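Side-chain contacts in putative NADH-depentdent flavin oxidoreductase (Cupriavidus metallidurans, PDB 5OCS), which is an FMN-dependent ene-reductase of the Old Yellow Enzyme family and probably acts as an NADPH dehydrogenase: residues Y8-L13 with P296-G301; A80-V85 with A168-E173; R84-V89 with I95-Q100; E310-N315 with D319-A324. One frame throughout, in Å; residues are numbered along the deposited sequence.

Interaction 1 of 4, residues Y8-L13 with P296-G301; sequences YRIGNL and PTMAVG
Pro296 rests against Tyr8, just before strand 297-300 begins. The ring of Tyr8 meets it edge-on, and Pro296 CB lies near the ring plane. Tyr8 OH is 3.6 Å from Pro296 CB and 3.8 Å from Pro296 CG. The two side chains run roughly perpendicular. Tyr8 reaches this spot because its CG lies anti to the backbone N (chi1 -165°). Ile10 CG2 also approaches Pro296 CB, more loosely, at 4.4 Å. Thr297 comes next and turns from the hairpin; its OG1 is hydrogen-bonded to Leu295 O instead. Met298 is the second point of contact. Its chain is extended beyond CG, which carries the methyl group back to the hairpin. There Met298 CE touches Ile10 CD1 at 3.9 Å, again with the side chains about at right angles. Ile320 and Trp229 also pack on both Ile10 and Met298, so this methyl pair is buried. No hydrogen bond joins the two segments. The hairpin holds its own shape: Ile10 N bonds to Leu13 O, and Leu13 N bonds to Ile10 O, both at 2.9 Å, around a type II' turn. Strand 297-300 is the seventh strand of the parallel barrel. An N-terminal beta hairpin packed across the N-terminal end of the strands is the usual floor of the TIM barrel in Old Yellow Enzymes.

Interaction 2 of 4, residues A80-V85 with A168-E173; sequences AALGRV and ARLGIE
Ala168 O is gripped by two donors, in a turn that sets Leu170 against Gly83. Gly171 N bonds to Ala168 O at 2.9 Å, and Arg226 NH1 is a second partner. Gly171 has positive phi and closes helix 150-169 with a Schellman motif. Leu170, just before it, projects onto helix 76-92. Its two methyl groups divide the work. Leu170 CD2 lies on the bare backbone of Gly83, 3.7 Å from Gly83 CA and 4.0 Å from Gly83 N. With no side chain at Gly83, the leucine can come this close to the helix. Leu170 CD1 meets the side chain of Leu82 and is 3.9 Å from Leu82 CD2. The two leucines cross at about a right angle. Helices 76-92 and 150-169 follow the second and third strands of the TIM barrel, so the contact joins neighbouring helices of its outer layer. Leu82 has its CG anti to the backbone N (chi1 -170°), and it also packs on Ile99 of the barrel wall. Ile172 approaches from beyond the turn: its CD1 is 4.3 Å from Leu82 CD2. Further on, Glu173 OE1 takes a salt bridge from Arg90 NH1 and a hydrogen bond from Val97 N.

Interaction 3 of 4, residues R84-V89 with I95-Q100; sequences RVLGAV and IAVTIQ
No flat group takes part: Leu86 and Val89 of the helix meet Val97 of the strand through methyl groups alone. Val97 points at the helix and uses both its branches. Val97 CG1 lies 3.6 Å from Leu86 CD2, and these two side chains cross obliquely. Val97 CG2 faces Val89 CG1 at 4.0 Å, where the two valines reach toward each other tip to tip. Val97 CG1 is anti to the backbone N (chi1 -179°), with CG2 beside that N, so one methyl group serves each helix residue. Leu86 and Val89 are three positions apart, close to one helical turn. All three residues are buried. Leu86 also packs on Leu170 and Ile172, and Val89 on Ala46 of helix 36-46. On the far side of the helix, Ala88 packs on Asp36 of the second subunit. Strand 96-102 also carries Gln100, an FMN-binding residue, whose NE2 bonds to Glu176 OE2. Helix against following strand, sealed by aliphatic side chains, is the second half of the beta-alpha-beta unit 52-59, 76-92, 96-102 of the TIM barrel.

Interaction 4 of 4, residues E310-N315 with D319-A324; sequences EAIIAN and DIISIA
Ile313 and Ile321 bury the most surface here, and Ile312 comes next. They join helix 306-314 to strand 320-323, the last strand of the TIM barrel. With strand 297-300 these elements form a beta-alpha-beta unit. The short axes of helix 310-314 and strand 320-323 run nearly antiparallel, at 155°, and approach to 8.8 Å. No hydrogen bond crosses the contact, and every touching residue is buried. Ile321 points at the helix. Its CG1 lies anti to the backbone N (chi1 176°) and the chain continues outward in extended form. Ile312 points at the strand with a similarly extended CG1-CD1 arm. The two arms meet at their ends, where Ile312 CD1 is 3.7 Å from Ile321 CD1. The side chains cross at about a right angle. Leu4 also packs on Ile321, and Gln282 on Ile312. Asp319 joins in with its backbone, because its side chain turns from the helix. Its OD1 forms a salt bridge with Lys290 NZ, and its OD2 accepts a hydrogen bond from Thr297 N of the neighbouring strand. Those two partners probably stabilise the buried carboxylate as an anion. Just after the strand comes Ala324, an FMN-binding residue. Ile313 works differently from Ile312. Both its chi1 and its chi2 are near -60°, which bends the arm towards the start of the strand. Its CD1 stands over the face of the peptide between Asp319 and Ile320, 3.7 Å from Asp319 O and 4.1 Å from Ile320 N.

How the interactions relate
The four contacts form two groups on one barrel. Interactions 2 and 3 share helix 76-92, and their centres lie 7 Å apart; Ile172 CG2 is 3.6 Å from Val97 O. Interactions 1 and 4 have centres 10 Å apart and meet on neighbouring strands, where Ser322 N probably bonds to Ala299 O at 2.9 Å. The hairpin bridges the groups: Leu13 CD2 is 4.0 Å from Ala96 CB, and Leu13 CD1 is 3.5 Å from Glu173 OE2. Interactions 2 and 4 are 28 Å apart between centres. FMN-binding residues Gln100 and Ala324 belong to interactions 3 and 4. The side chain of Met298 lies about 7 Å from that of Arg231, another FMN-binding residue.

Interaction 1 of 4, residues Y8-L13 with P296-G301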
loop_
_atom_site.group_PDB
_atom_site.type_symbol
_atom_site.label_atom_id
_atom_site.label_comp_id
_atom_site.label_asym_id
_atom_site.label_seq_id
_atom_site.Cartn_x
_atom_site.Cartn_y
_atom_site.Cartn_z
ATOM N N TYR D 8 -1.025 -8.491 22.790
ATOM C CA TYR D 8 -1.645 -7.708 23.834
ATOM C C TYR D 8 -3.135 -7.739 23.571
ATOM O O TYR D 8 -3.580 -8.461 22.665
ATOM C CB TYR D 8 -1.041 -6.305 23.841
ATOM C CG TYR D 8 -1.321 -5.491 25.073
ATOM C CD1 TYR D 8 -0.838 -5.867 26.320
ATOM C CD2 TYR D 8 -2.090 -4.336 24.997
ATOM C CE1 TYR D 8 -1.094 -5.103 27.447
ATOM C CE2 TYR D 8 -2.361 -3.579 26.128
ATOM C CZ TYR D 8 -1.858 -3.968 27.343
ATOM O OH TYR D 8 -2.159 -3.181 28.439
ATOM N N ARG D 9 -3.896 -7.046 24.398
ATOM C CA ARG D 9 -5.341 -7.090 24.415
ATOM C C ARG D 9 -5.861 -5.763 24.965
ATOM O O ARG D 9 -5.282 -5.213 25.922
ATOM C CB ARG D 9 -5.791 -8.209 25.343
ATOM C CG ARG D 9 -7.279 -8.515 25.300
ATOM C CD ARG D 9 -7.709 -9.621 26.271
ATOM N NE ARG D 9 -7.209 -9.458 27.639
ATOM C CZ ARG D 9 -7.599 -8.528 28.520
ATOM N NH1 ARG D 9 -8.510 -7.598 28.214
ATOM N NH2 ARG D 9 -7.048 -8.513 29.733
ATOM N N ILE D 10 -6.937 -5.265 24.364
ATOM C CA ILE D 10 -7.692 -4.124 24.880
ATOM C C ILE D 10 -9.142 -4.566 24.918
ATOM O O ILE D 10 -9.698 -4.941 23.898
ATOM C CB ILE D 10 -7.477 -2.841 24.055
ATOM C CG1 ILE D 10 -7.598 -3.093 22.548
ATOM C CG2 ILE D 10 -6.096 -2.268 24.358
ATOM C CD1 ILE D 10 -7.628 -1.836 21.703
ATOM N N GLY D 11 -9.727 -4.611 26.113
ATOM C CA GLY D 11 -11.025 -5.226 26.291
ATOM C C GLY D 11 -10.965 -6.680 25.875
ATOM O O GLY D 11 -10.084 -7.392 26.299
ATOM N N ASN D 12 -11.844 -7.101 24.993
ATOM C CA ASN D 12 -11.829 -8.468 24.501
ATOM C C ASN D 12 -11.029 -8.585 23.192
ATOM O O ASN D 12 -10.891 -9.652 22.622
ATOM C CB ASN D 12 -13.263 -8.983 24.374
ATOM C CG ASN D 12 -13.999 -9.029 25.728
ATOM O OD1 ASN D 12 -13.672 -8.289 26.655
ATOM N ND2 ASN D 12 -15.001 -9.898 25.834
ATOM N N LEU D 13 -10.443 -7.477 22.756
ATOM C CA LEU D 13 -9.870 -7.393 21.443
ATOM C C LEU D 13 -8.401 -7.761 21.511
ATOM O O LEU D 13 -7.592 -7.025 22.092
ATOM C CB LEU D 13 -10.082 -5.968 20.913
ATOM C CG LEU D 13 -9.775 -5.754 19.441
ATOM C CD1 LEU D 13 -10.711 -6.585 18.574
ATOM C CD2 LEU D 13 -9.901 -4.270 19.105
ATOM N N PRO D 296 -4.783 0.221 30.361
ATOM C CA PRO D 296 -3.945 0.047 29.171
ATOM C C PRO D 296 -3.674 1.426 28.532
ATOM O O PRO D 296 -4.628 2.175 28.297
ATOM C CB PRO D 296 -4.831 -0.817 28.266
ATOM C CG PRO D 296 -5.586 -1.651 29.229
ATOM C CD PRO D 296 -5.892 -0.751 30.385
ATOM N N THR D 297 -2.412 1.765 28.350
ATOM C CA THR D 297 -2.025 3.114 28.011
ATOM C C THR D 297 -1.385 3.065 26.654
ATOM O O THR D 297 -0.321 2.475 26.467
ATOM C CB THR D 297 -1.061 3.682 29.055
ATOM O OG1 THR D 297 -1.730 3.660 30.320
ATOM C CG2 THR D 297 -0.647 5.074 28.708
ATOM N N MET D 298 -2.040 3.679 25.688
ATOM C CA MET D 298 -1.454 3.832 24.369
ATOM C C MET D 298 -0.765 5.183 24.318
ATOM O O MET D 298 -1.340 6.136 24.744
ATOM C CB MET D 298 -2.513 3.819 23.258
ATOM C CG MET D 298 -3.568 2.757 23.331
ATOM S SD MET D 298 -4.558 2.837 21.770
ATOM C CE MET D 298 -5.851 1.657 22.152
ATOM N N ALA D 299 0.451 5.253 23.823
ATOM C CA ALA D 299 1.173 6.487 23.734
ATOM C C ALA D 299 1.466 6.814 22.282
ATOM O O ALA D 299 1.944 5.957 21.528
ATOM C CB ALA D 299 2.473 6.379 24.479
ATOM N N VAL D 300 1.193 8.063 21.911
ATOM C CA VAL D 300 1.679 8.597 20.631
ATOM C C VAL D 300 3.178 8.583 20.688
ATOM O O VAL D 300 3.788 9.150 21.642
ATOM C CB VAL D 300 1.219 10.024 20.402
ATOM C CG1 VAL D 300 1.897 10.598 19.154
ATOM C CG2 VAL D 300 -0.288 10.064 20.228
ATOM N N GLY D 301 3.775 7.885 19.732
ATOM C CA GLY D 301 5.204 7.766 19.602
ATOM C C GLY D 301 5.694 8.522 18.377
ATOM O O GLY D 301 5.543 8.024 17.229
#

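Interaction 2 of 4, residues A80-V85 with A168-E173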
loop_
_atom_site.group_PDB
_atom_site.type_symbol
_atom_site.label_atom_id
_atom_site.label_comp_id
_atom_site.label_asym_id
_atom_site.label_seq_id
_atom_site.Cartn_x
_atom_site.Cartn_y
_atom_site.Cartn_z
ATOM N N ALA D 80 -22.238 3.035 3.947
ATOM C CA ALA D 80 -21.986 2.168 2.802
ATOM C C ALA D 80 -20.583 2.331 2.210
ATOM O O ALA D 80 -19.946 1.338 1.901
ATOM C CB ALA D 80 -23.032 2.362 1.687
ATOM N N ALA D 81 -20.125 3.567 2.044
ATOM C CA ALA D 81 -18.789 3.853 1.463
ATOM C C ALA D 81 -17.673 3.293 2.337
ATOM O O ALA D 81 -16.751 2.637 1.860
ATOM C CB ALA D 81 -18.591 5.353 1.248
ATOM N N LEU D 82 -17.787 3.494 3.630
ATOM C CA LEU D 82 -16.797 2.896 4.544
ATOM C C LEU D 82 -16.875 1.359 4.584
ATOM O O LEU D 82 -15.844 0.676 4.626
ATOM C CB LEU D 82 -16.930 3.518 5.934
ATOM C CG LEU D 82 -15.852 3.217 6.969
ATOM C CD1 LEU D 82 -14.445 3.510 6.485
ATOM C CD2 LEU D 82 -16.160 4.012 8.230
ATOM N N GLY D 83 -18.092 0.822 4.519
ATOM C CA GLY D 83 -18.322 -0.621 4.478
ATOM C C GLY D 83 -17.627 -1.276 3.293
ATOM O O GLY D 83 -17.080 -2.404 3.445
ATOM N N ARG D 84 -17.603 -0.596 2.136
ATOM C CA ARG D 84 -16.890 -1.142 0.958
ATOM C C ARG D 84 -15.398 -1.289 1.221
ATOM O O ARG D 84 -14.796 -2.320 0.912
ATOM C CB ARG D 84 -17.110 -0.294 -0.275
ATOM C CG ARG D 84 -18.519 -0.425 -0.844
ATOM C CD ARG D 84 -18.650 0.258 -2.236
ATOM N NE ARG D 84 -18.846 1.704 -2.137
ATOM C CZ ARG D 84 -20.017 2.319 -1.874
ATOM N NH1 ARG D 84 -20.048 3.639 -1.791
ATOM N NH2 ARG D 84 -21.153 1.633 -1.674
ATOM N N VAL D 85 -14.819 -0.281 1.842
ATOM C CA VAL D 85 -13.406 -0.325 2.240
ATOM C C VAL D 85 -13.159 -1.416 3.260
ATOM O O VAL D 85 -12.222 -2.230 3.114
ATOM C CB VAL D 85 -12.941 1.036 2.806
ATOM C CG1 VAL D 85 -11.496 0.957 3.256
ATOM C CG2 VAL D 85 -13.044 2.116 1.741
ATOM N N ALA D 168 -20.587 -0.008 14.853
ATOM C CA ALA D 168 -20.849 -1.373 15.334
ATOM C C ALA D 168 -21.435 -2.236 14.200
ATOM O O ALA D 168 -21.021 -3.381 14.002
ATOM C CB ALA D 168 -21.775 -1.350 16.547
ATOM N N ARG D 169 -22.387 -1.674 13.466
ATOM C CA ARG D 169 -23.046 -2.389 12.344
ATOM C C ARG D 169 -22.081 -2.714 11.191
ATOM O O ARG D 169 -22.210 -3.730 10.529
ATOM C CB ARG D 169 -24.173 -1.533 11.800
ATOM C CG ARG D 169 -25.057 -2.222 10.785
ATOM C CD ARG D 169 -26.436 -1.601 10.737
ATOM N NE ARG D 169 -26.381 -0.183 10.430
ATOM C CZ ARG D 169 -27.339 0.707 10.686
ATOM N NH1 ARG D 169 -28.485 0.343 11.235
ATOM N NH2 ARG D 169 -27.173 1.966 10.348
ATOM N N LEU D 170 -21.066 -1.879 11.029
ATOM C CA LEU D 170 -19.989 -2.132 10.075
ATOM C C LEU D 170 -19.009 -3.186 10.536
ATOM O O LEU D 170 -18.121 -3.576 9.773
ATOM C CB LEU D 170 -19.240 -0.804 9.790
ATOM C CG LEU D 170 -19.979 0.242 8.956
ATOM C CD1 LEU D 170 -19.175 1.531 8.750
ATOM C CD2 LEU D 170 -20.320 -0.307 7.600
ATOM N N GLY D 171 -19.126 -3.643 11.779
ATOM C CA GLY D 171 -18.200 -4.614 12.296
ATOM C C GLY D 171 -16.896 -3.963 12.744
ATOM O O GLY D 171 -15.924 -4.668 13.005
ATOM N N ILE D 172 -16.868 -2.639 12.945
ATOM C CA ILE D 172 -15.668 -2.005 13.531
ATOM C C ILE D 172 -15.544 -2.515 14.982
ATOM O O ILE D 172 -16.555 -2.681 15.687
ATOM C CB ILE D 172 -15.773 -0.491 13.414
ATOM C CG1 ILE D 172 -15.774 -0.112 11.944
ATOM C CG2 ILE D 172 -14.648 0.186 14.137
ATOM C CD1 ILE D 172 -15.975 1.336 11.616
ATOM N N GLU D 173 -14.313 -2.738 15.419
ATOM C CA GLU D 173 -14.042 -3.523 16.624
ATOM C C GLU D 173 -13.786 -2.692 17.867
ATOM O O GLU D 173 -13.630 -3.242 18.967
ATOM C CB GLU D 173 -12.874 -4.427 16.352
ATOM C CG GLU D 173 -13.241 -5.535 15.369
ATOM C CD GLU D 173 -12.034 -6.192 14.736
ATOM O OE1 GLU D 173 -11.446 -5.597 13.821
ATOM O OE2 GLU D 173 -11.627 -7.282 15.232
#

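Interaction 3 of 4, residues R84-V89 with I95-Q100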
loop_
_atom_site.group_PDB
_atom_site.type_symbol
_atom_site.label_atom_id
_atom_site.label_comp_id
_atom_site.label_asym_id
_atom_site.label_seq_id
_atom_site.Cartn_x
_atom_site.Cartn_y
_atom_site.Cartn_z
ATOM N N ARG D 84 -17.603 -0.596 2.136
ATOM C CA ARG D 84 -16.890 -1.142 0.958
ATOM C C ARG D 84 -15.398 -1.289 1.221
ATOM O O ARG D 84 -14.796 -2.320 0.912
ATOM C CB ARG D 84 -17.110 -0.294 -0.275
ATOM C CG ARG D 84 -18.519 -0.425 -0.844
ATOM C CD ARG D 84 -18.650 0.258 -2.236
ATOM N NE ARG D 84 -18.846 1.704 -2.137
ATOM C CZ ARG D 84 -20.017 2.319 -1.874
ATOM N NH1 ARG D 84 -20.048 3.639 -1.791
ATOM N NH2 ARG D 84 -21.153 1.633 -1.674
ATOM N N VAL D 85 -14.819 -0.281 1.842
ATOM C CA VAL D 85 -13.406 -0.325 2.240
ATOM C C VAL D 85 -13.159 -1.416 3.260
ATOM O O VAL D 85 -12.222 -2.230 3.114
ATOM C CB VAL D 85 -12.941 1.036 2.806
ATOM C CG1 VAL D 85 -11.496 0.957 3.256
ATOM C CG2 VAL D 85 -13.044 2.116 1.741
ATOM N N LEU D 86 -13.977 -1.455 4.310
ATOM C CA LEU D 86 -13.782 -2.492 5.340
ATOM C C LEU D 86 -13.904 -3.905 4.786
ATOM O O LEU D 86 -13.213 -4.797 5.213
ATOM C CB LEU D 86 -14.801 -2.333 6.490
ATOM C CG LEU D 86 -14.620 -1.084 7.316
ATOM C CD1 LEU D 86 -15.870 -0.816 8.156
ATOM C CD2 LEU D 86 -13.384 -1.213 8.214
ATOM N N GLY D 87 -14.798 -4.122 3.828
ATOM C CA GLY D 87 -14.981 -5.471 3.302
ATOM C C GLY D 87 -13.732 -5.994 2.588
ATOM O O GLY D 87 -13.384 -7.193 2.681
ATOM N N ALA D 88 -13.037 -5.091 1.916
ATOM C CA ALA D 88 -11.767 -5.403 1.265
ATOM C C ALA D 88 -10.703 -5.707 2.320
ATOM O O ALA D 88 -9.915 -6.654 2.220
ATOM C CB ALA D 88 -11.320 -4.237 0.464
ATOM N N VAL D 89 -10.659 -4.874 3.340
ATOM C CA VAL D 89 -9.769 -5.168 4.463
ATOM C C VAL D 89 -10.009 -6.558 5.030
ATOM O O VAL D 89 -9.057 -7.343 5.213
ATOM C CB VAL D 89 -9.820 -4.097 5.553
ATOM C CG1 VAL D 89 -9.124 -4.549 6.846
ATOM C CG2 VAL D 89 -9.228 -2.792 5.036
ATOM N N ILE D 95 -5.875 -7.826 10.921
ATOM C CA ILE D 95 -5.698 -6.717 11.831
ATOM C C ILE D 95 -6.999 -6.326 12.536
ATOM O O ILE D 95 -8.109 -6.513 12.026
ATOM C CB ILE D 95 -5.098 -5.484 11.088
ATOM C CG1 ILE D 95 -4.370 -4.554 12.067
ATOM C CG2 ILE D 95 -6.181 -4.766 10.268
ATOM C CD1 ILE D 95 -3.490 -3.528 11.406
ATOM N N ALA D 96 -6.861 -5.780 13.729
ATOM C CA ALA D 96 -7.999 -5.215 14.445
ATOM C C ALA D 96 -8.262 -3.830 13.907
ATOM O O ALA D 96 -7.335 -3.048 13.790
ATOM C CB ALA D 96 -7.669 -5.105 15.945
ATOM N N VAL D 97 -9.498 -3.589 13.531
ATOM C CA VAL D 97 -9.901 -2.336 12.904
ATOM C C VAL D 97 -10.780 -1.585 13.870
ATOM O O VAL D 97 -11.821 -2.073 14.244
ATOM C CB VAL D 97 -10.572 -2.571 11.550
ATOM C CG1 VAL D 97 -10.957 -1.258 10.932
ATOM C CG2 VAL D 97 -9.606 -3.301 10.634
ATOM N N THR D 98 -10.370 -0.361 14.213
ATOM C CA THR D 98 -11.099 0.518 15.125
ATOM C C THR D 98 -11.232 1.882 14.465
ATOM O O THR D 98 -10.621 2.147 13.415
ATOM C CB THR D 98 -10.365 0.641 16.476
ATOM O OG1 THR D 98 -9.052 1.215 16.300
ATOM C CG2 THR D 98 -10.223 -0.792 17.090
ATOM N N ILE D 99 -11.976 2.785 15.083
ATOM C CA ILE D 99 -12.250 4.067 14.456
ATOM C C ILE D 99 -12.245 5.188 15.490
ATOM O O ILE D 99 -12.705 5.013 16.611
ATOM C CB ILE D 99 -13.588 4.049 13.683
ATOM C CG1 ILE D 99 -13.720 5.268 12.765
ATOM C CG2 ILE D 99 -14.821 3.865 14.620
ATOM C CD1 ILE D 99 -14.759 5.054 11.691
ATOM N N GLN D 100 -11.714 6.332 15.103
ATOM C CA GLN D 100 -11.732 7.553 15.940
ATOM C C GLN D 100 -12.947 8.383 15.579
ATOM O O GLN D 100 -13.097 8.823 14.428
ATOM C CB GLN D 100 -10.447 8.349 15.733
ATOM C CG GLN D 100 -10.327 9.529 16.658
ATOM C CD GLN D 100 -9.170 10.396 16.294
ATOM O OE1 GLN D 100 -9.186 11.062 15.252
ATOM N NE2 GLN D 100 -8.176 10.446 17.169
#

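Interaction 4 of 4, residues E310-N315 with D319-A324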
loop_
_atom_site.group_PDB
_atom_site.type_symbol
_atom_site.label_atom_id
_atom_site.label_comp_id
_atom_site.label_asym_id
_atom_site.label_seq_id
_atom_site.Cartn_x
_atom_site.Cartn_y
_atom_site.Cartn_z
ATOM N N GLU D 310 10.619 -0.223 20.855
ATOM C CA GLU D 310 10.910 -1.299 21.791
ATOM C C GLU D 310 11.201 -0.709 23.179
ATOM O O GLU D 310 10.691 -1.206 24.205
ATOM C CB GLU D 310 12.102 -2.112 21.280
ATOM C CG GLU D 310 12.678 -3.172 22.223
ATOM C CD GLU D 310 11.683 -4.246 22.623
ATOM O OE1 GLU D 310 10.609 -4.407 21.984
ATOM O OE2 GLU D 310 11.974 -4.976 23.584
ATOM N N ALA D 311 12.012 0.342 23.196
ATOM C CA ALA D 311 12.422 0.919 24.470
ATOM C C ALA D 311 11.230 1.502 25.220
ATOM O O ALA D 311 11.119 1.333 26.463
ATOM C CB ALA D 311 13.494 1.987 24.290
ATOM N N ILE D 312 10.348 2.201 24.502
ATOM C CA ILE D 312 9.109 2.688 25.121
ATOM C C ILE D 312 8.386 1.524 25.800
ATOM O O ILE D 312 7.899 1.662 26.907
ATOM C CB ILE D 312 8.209 3.450 24.111
ATOM C CG1 ILE D 312 8.832 4.827 23.815
ATOM C CG2 ILE D 312 6.763 3.556 24.608
ATOM C CD1 ILE D 312 8.231 5.514 22.599
ATOM N N ILE D 313 8.259 0.377 25.138
ATOM C CA ILE D 313 7.521 -0.707 25.764
ATOM C C ILE D 313 8.333 -1.336 26.896
ATOM O O ILE D 313 7.798 -1.602 27.989
ATOM C CB ILE D 313 7.144 -1.781 24.739
ATOM C CG1 ILE D 313 6.249 -1.182 23.616
ATOM C CG2 ILE D 313 6.491 -2.961 25.406
ATOM C CD1 ILE D 313 4.936 -0.573 24.053
ATOM N N ALA D 314 9.606 -1.609 26.615
ATOM C CA ALA D 314 10.457 -2.363 27.557
ATOM C C ALA D 314 10.733 -1.555 28.817
ATOM O O ALA D 314 10.844 -2.129 29.901
ATOM C CB ALA D 314 11.752 -2.791 26.890
ATOM N N ASN D 315 10.760 -0.221 28.679
ATOM C CA ASN D 315 10.913 0.686 29.814
ATOM C C ASN D 315 9.582 1.043 30.512
ATOM O O ASN D 315 9.533 1.971 31.333
ATOM C CB ASN D 315 11.679 1.945 29.344
ATOM C CG ASN D 315 12.332 2.720 30.492
ATOM O OD1 ASN D 315 12.791 2.121 31.497
ATOM N ND2 ASN D 315 12.381 4.066 30.357
ATOM N N ASP D 319 1.833 0.704 27.062
ATOM C CA ASP D 319 1.467 -0.661 26.681
ATOM C C ASP D 319 1.298 -0.846 25.182
ATOM O O ASP D 319 1.526 -1.947 24.663
ATOM C CB ASP D 319 0.176 -1.027 27.379
ATOM C CG ASP D 319 0.265 -0.811 28.862
ATOM O OD1 ASP D 319 1.145 -1.479 29.429
ATOM O OD2 ASP D 319 -0.469 0.019 29.421
ATOM N N ILE D 320 0.897 0.224 24.508
ATOM C CA ILE D 320 0.713 0.233 23.060
ATOM C C ILE D 320 1.336 1.528 22.568
ATOM O O ILE D 320 1.242 2.572 23.256
ATOM C CB ILE D 320 -0.780 0.186 22.720
ATOM C CG1 ILE D 320 -1.373 -1.178 23.123
ATOM C CG2 ILE D 320 -0.992 0.468 21.232
ATOM C CD1 ILE D 320 -2.871 -1.203 23.078
ATOM N N ILE D 321 2.011 1.480 21.419
ATOM C CA ILE D 321 2.599 2.668 20.851
ATOM C C ILE D 321 1.869 2.930 19.565
ATOM O O ILE D 321 1.810 2.037 18.696
ATOM C CB ILE D 321 4.130 2.612 20.637
ATOM C CG1 ILE D 321 4.654 3.900 19.928
ATOM C CG2 ILE D 321 4.582 1.356 19.881
ATOM C CD1 ILE D 321 6.159 3.999 19.898
ATOM N N SER D 322 1.346 4.140 19.415
ATOM C CA SER D 322 0.782 4.541 18.131
ATOM C C SER D 322 1.799 5.269 17.266
ATOM O O SER D 322 2.553 6.111 17.746
ATOM C CB SER D 322 -0.520 5.349 18.300
ATOM O OG SER D 322 -0.320 6.662 18.819
ATOM N N ILE D 323 1.815 4.928 15.977
ATOM C CA ILE D 323 2.797 5.462 15.047
ATOM C C ILE D 323 2.088 6.080 13.866
ATOM O O ILE D 323 1.166 5.484 13.324
ATOM C CB ILE D 323 3.778 4.387 14.594
ATOM C CG1 ILE D 323 4.593 3.863 15.776
ATOM C CG2 ILE D 323 4.785 4.967 13.615
ATOM C CD1 ILE D 323 5.356 2.608 15.473
ATOM N N ALA D 324 2.464 7.301 13.535
ATOM C CA ALA D 324 1.767 8.045 12.494
ATOM C C ALA D 324 2.696 8.216 11.270
ATOM O O ALA D 324 2.622 7.399 10.357
ATOM C CB ALA D 324 1.217 9.337 13.060
#